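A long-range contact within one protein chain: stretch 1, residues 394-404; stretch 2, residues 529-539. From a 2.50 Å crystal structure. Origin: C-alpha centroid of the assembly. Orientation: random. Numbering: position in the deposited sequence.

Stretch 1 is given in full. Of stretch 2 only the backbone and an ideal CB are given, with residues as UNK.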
# COMPACT_ATOMS: atom_id res chain seq x y z
N PHE A 394 13.31 5.58 -24.69
CA PHE A 394 14.32 6.64 -24.59
C PHE A 394 15.19 6.69 -25.86
O PHE A 394 15.61 7.76 -26.31
CB PHE A 394 15.16 6.41 -23.32
CG PHE A 394 16.63 6.73 -23.45
CD1 PHE A 394 17.20 7.75 -22.70
CD2 PHE A 394 17.45 5.99 -24.29
CE1 PHE A 394 18.56 8.04 -22.80
CE2 PHE A 394 18.82 6.28 -24.40
CZ PHE A 394 19.37 7.31 -23.65
N LEU A 395 15.42 5.52 -26.44
CA LEU A 395 16.24 5.40 -27.63
C LEU A 395 15.49 5.94 -28.84
O LEU A 395 16.09 6.51 -29.76
CB LEU A 395 16.61 3.93 -27.84
CG LEU A 395 18.04 3.56 -28.23
CD1 LEU A 395 19.04 4.66 -27.89
CD2 LEU A 395 18.41 2.25 -27.56
N ALA A 396 14.16 5.79 -28.83
CA ALA A 396 13.32 6.30 -29.91
C ALA A 396 13.06 7.80 -29.76
O ALA A 396 12.83 8.50 -30.74
CB ALA A 396 12.01 5.53 -29.98
N GLU A 397 13.09 8.27 -28.51
CA GLU A 397 12.89 9.68 -28.20
C GLU A 397 14.04 10.53 -28.72
O GLU A 397 13.86 11.70 -29.04
CB GLU A 397 12.76 9.87 -26.69
CG GLU A 397 11.99 11.11 -26.30
CD GLU A 397 10.55 11.09 -26.79
OE1 GLU A 397 10.09 10.02 -27.25
OE2 GLU A 397 9.88 12.13 -26.73
N ILE A 398 15.22 9.93 -28.79
CA ILE A 398 16.40 10.61 -29.30
C ILE A 398 16.25 10.99 -30.76
O ILE A 398 16.65 12.08 -31.16
CB ILE A 398 17.66 9.73 -29.14
CG1 ILE A 398 18.16 9.79 -27.70
CG2 ILE A 398 18.76 10.20 -30.07
CD1 ILE A 398 19.07 8.64 -27.34
N ALA A 399 15.66 10.10 -31.56
CA ALA A 399 15.52 10.33 -32.99
C ALA A 399 14.56 11.48 -33.26
O ALA A 399 14.60 12.11 -34.31
CB ALA A 399 15.05 9.08 -33.71
N SER A 400 13.70 11.74 -32.29
CA SER A 400 12.72 12.80 -32.36
C SER A 400 13.32 14.13 -31.94
O SER A 400 13.22 15.13 -32.65
CB SER A 400 11.53 12.47 -31.46
OG SER A 400 10.70 11.49 -32.07
N THR A 401 13.94 14.13 -30.76
CA THR A 401 14.57 15.32 -30.21
C THR A 401 15.70 15.81 -31.11
O THR A 401 15.89 17.01 -31.28
CB THR A 401 15.09 15.05 -28.79
OG1 THR A 401 14.07 14.39 -28.05
CG2 THR A 401 15.49 16.33 -28.06
N THR A 402 16.44 14.88 -31.71
CA THR A 402 17.55 15.24 -32.57
C THR A 402 17.01 16.06 -33.72
O THR A 402 17.58 17.08 -34.09
CB THR A 402 18.28 14.00 -33.11
OG1 THR A 402 18.73 13.19 -32.02
CG2 THR A 402 19.49 14.39 -33.95
N ASN A 403 15.89 15.60 -34.29
CA ASN A 403 15.24 16.30 -35.39
C ASN A 403 14.80 17.72 -35.01
O ASN A 403 15.03 18.67 -35.75
CB ASN A 403 14.06 15.48 -35.91
CG ASN A 403 14.49 14.36 -36.86
OD1 ASN A 403 15.68 14.17 -37.12
ND2 ASN A 403 13.52 13.63 -37.40
N GLU A 404 14.19 17.86 -33.84
CA GLU A 404 13.81 19.16 -33.31
C GLU A 404 15.03 20.07 -33.17
O GLU A 404 15.00 21.26 -33.53
CB GLU A 404 13.11 19.00 -31.96
CG GLU A 404 11.59 18.87 -32.02
CD GLU A 404 10.93 19.03 -30.65
OE1 GLU A 404 11.46 18.48 -29.65
OE2 GLU A 404 9.87 19.70 -30.56
N UNK A 529 27.21 7.18 -38.47
CA UNK A 529 27.01 6.63 -37.13
C UNK A 529 25.60 6.84 -36.57
O UNK A 529 25.06 5.97 -35.88
CB UNK A 529 28.03 7.25 -36.17
N UNK A 530 25.01 7.99 -36.86
CA UNK A 530 23.63 8.25 -36.47
C UNK A 530 22.68 7.30 -37.20
O UNK A 530 21.76 6.74 -36.59
CB UNK A 530 23.26 9.71 -36.76
N UNK A 531 22.90 7.11 -38.49
CA UNK A 531 22.06 6.23 -39.28
C UNK A 531 22.18 4.80 -38.77
O UNK A 531 21.18 4.09 -38.66
CB UNK A 531 22.44 6.31 -40.76
N UNK A 532 23.40 4.37 -38.46
CA UNK A 532 23.63 3.03 -37.92
C UNK A 532 22.96 2.85 -36.56
O UNK A 532 22.59 1.74 -36.18
CB UNK A 532 25.13 2.76 -37.80
N UNK A 533 22.81 3.95 -35.82
CA UNK A 533 22.06 3.92 -34.57
C UNK A 533 20.57 3.78 -34.83
O UNK A 533 19.82 3.27 -34.00
CB UNK A 533 22.33 5.18 -33.75
N UNK A 534 20.14 4.24 -36.00
CA UNK A 534 18.75 4.10 -36.44
C UNK A 534 18.49 2.67 -36.89
O UNK A 534 17.41 2.13 -36.68
CB UNK A 534 18.43 5.08 -37.57
N UNK A 535 19.50 2.07 -37.50
CA UNK A 535 19.42 0.70 -38.00
C UNK A 535 19.54 -0.33 -36.88
O UNK A 535 19.07 -1.45 -37.01
CB UNK A 535 20.51 0.46 -39.04
N UNK A 536 20.18 0.06 -35.78
CA UNK A 536 20.26 -0.80 -34.60
C UNK A 536 18.88 -1.18 -34.07
O UNK A 536 18.52 -2.36 -34.06
CB UNK A 536 21.06 -0.10 -33.50
N UNK A 537 18.11 -0.18 -33.64
CA UNK A 537 16.79 -0.42 -33.07
C UNK A 537 16.83 -0.58 -31.57
O UNK A 537 17.90 -0.76 -30.99
CB UNK A 537 16.16 -1.66 -33.70
N UNK A 538 15.67 -0.52 -30.92
CA UNK A 538 15.61 -0.65 -29.46
C UNK A 538 16.48 -1.79 -28.92
O UNK A 538 16.47 -2.90 -29.46
CB UNK A 538 14.16 -0.87 -29.02
N UNK A 539 17.24 -1.50 -27.87
CA UNK A 539 18.26 -2.42 -27.39
C UNK A 539 18.38 -2.38 -25.88
O UNK A 539 18.09 -1.37 -25.25
CB UNK A 539 19.61 -2.10 -28.03

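Stretch 1 is helical throughout, and stretch 2 is helical from 529 to 536. The axes approach no closer than 10.9 Å, with their N-to-C directions 141° apart. At that spacing no ideal CB on the helical part of stretch 2 comes within 5.5 Å of stretch 1, so contact depends on how far, and which way, each side chain reaches.

Position 529 is out of reach of stretch 1, which therefore sets no preference; the residue is N529.

At position 530 CA-to-CB points toward stretch 1, in the direction of A399 and T402. The distance to be spanned suits a large side chain: an aromatic, or a long flexible one such as methionine, arginine or lysine. The deposited residue is Y530, with chi1 in the t well. Its ring extends to the other helix, where T402 CG2 and A399 CA lie oblique to it. The hydroxyl packs among carbons, with Y530 OH 3.3 Å from A399 CA and 3.4 Å from T402 CB. It makes no hydrogen bond to stretch 1, and Y530 OH is 4.1 Å from I398 O, a carbonyl that accepts from T402 OG1 at 2.5 Å.

Positions 531 and 532 are also out of reach; they are L531 and A532.

Position 533 again points toward stretch 1, one helical turn on from 530. Ahead lie the aliphatic side chains of L395 and I398 and, beside them, an acceptor: no backbone N of residues 394-404 donates to the carbonyl of L395. A long apolar side chain would fit, and one ending in a donor would fit better. Y533 meets both demands. Y533 OH donates to L395 O at 2.6 Å, and this oxygen lies at the ring edge, near the ring plane. The ring also packs on aliphatic carbon, with Y533 CE1 3.8 Å from L395 CD1 and Y533 CZ 3.9 Å from I398 CG2. A399 N is 3.3 Å from Y533 OH, but the angle is too poor for a hydrogen bond.

At 534 CA-to-CB runs sideways, although its CA pairs with that of A399. A branched or flexible apolar chain could turn back toward the small methyl of A399. L534 does so, bringing CD2 to 4.1 Å from A399 CB.

Positions 535 and 536 are out of reach, leaving the choice open on this side; they hold K535 and A536.

Position 537 is decided by its backbone. Phi is +92° and psi 166°, and a CB here would be jammed against the carbonyl O of the preceding residue, which calls for glycine. The residue is G537.

At 538 the ideal CB is 5.5 Å from L395 CD2 and points sideways, so stretch 1 leaves the choice wide. N538 leads its side-chain end away; its backbone makes the contact, N538 CA lying 4.5 Å from L395 CD2.

Position 539 also points sideways, its ideal CB 4.5 Å from L395 CD2. Several small or medium residues would be tolerated. S539 approaches mainly through its backbone, S539 N being 3.9 Å from L395 CD2.

Stretch 2 (529-539) NYLAYLKAGNS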
# COMPACT_ATOMS: atom_id res chain seq x y z
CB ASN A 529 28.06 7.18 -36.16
CG ASN A 529 29.45 6.65 -36.43
OD1 ASN A 529 29.67 5.86 -37.36
ND2 ASN A 529 30.41 7.09 -35.63
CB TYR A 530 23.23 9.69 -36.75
CG TYR A 530 21.84 10.06 -36.28
CD1 TYR A 530 21.61 10.36 -34.94
CD2 TYR A 530 20.76 10.11 -37.16
CE1 TYR A 530 20.34 10.70 -34.49
CE2 TYR A 530 19.48 10.45 -36.71
CZ TYR A 530 19.28 10.74 -35.38
OH TYR A 530 18.04 11.08 -34.91
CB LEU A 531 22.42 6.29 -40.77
CG LEU A 531 22.28 7.63 -41.51
CD1 LEU A 531 22.42 7.42 -43.02
CD2 LEU A 531 20.97 8.32 -41.18
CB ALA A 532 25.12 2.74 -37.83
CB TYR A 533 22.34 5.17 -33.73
CG TYR A 533 21.09 5.78 -33.16
CD1 TYR A 533 20.42 5.18 -32.10
CD2 TYR A 533 20.56 6.95 -33.69
CE1 TYR A 533 19.27 5.72 -31.58
CE2 TYR A 533 19.40 7.50 -33.17
CZ TYR A 533 18.76 6.89 -32.12
OH TYR A 533 17.61 7.44 -31.60
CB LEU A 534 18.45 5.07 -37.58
CG LEU A 534 18.51 6.56 -37.25
CD1 LEU A 534 18.45 7.38 -38.53
CD2 LEU A 534 17.40 6.96 -36.28
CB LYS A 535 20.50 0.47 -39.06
CG LYS A 535 20.24 1.20 -40.38
CD LYS A 535 21.55 1.58 -41.07
CE LYS A 535 22.56 0.44 -41.01
NZ LYS A 535 23.96 0.94 -41.16
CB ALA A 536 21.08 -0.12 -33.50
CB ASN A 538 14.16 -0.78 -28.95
CG ASN A 538 13.30 -1.66 -29.84
OD1 ASN A 538 13.80 -2.37 -30.71
ND2 ASN A 538 11.99 -1.61 -29.62
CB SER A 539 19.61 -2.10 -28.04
OG SER A 539 20.67 -2.77 -27.39
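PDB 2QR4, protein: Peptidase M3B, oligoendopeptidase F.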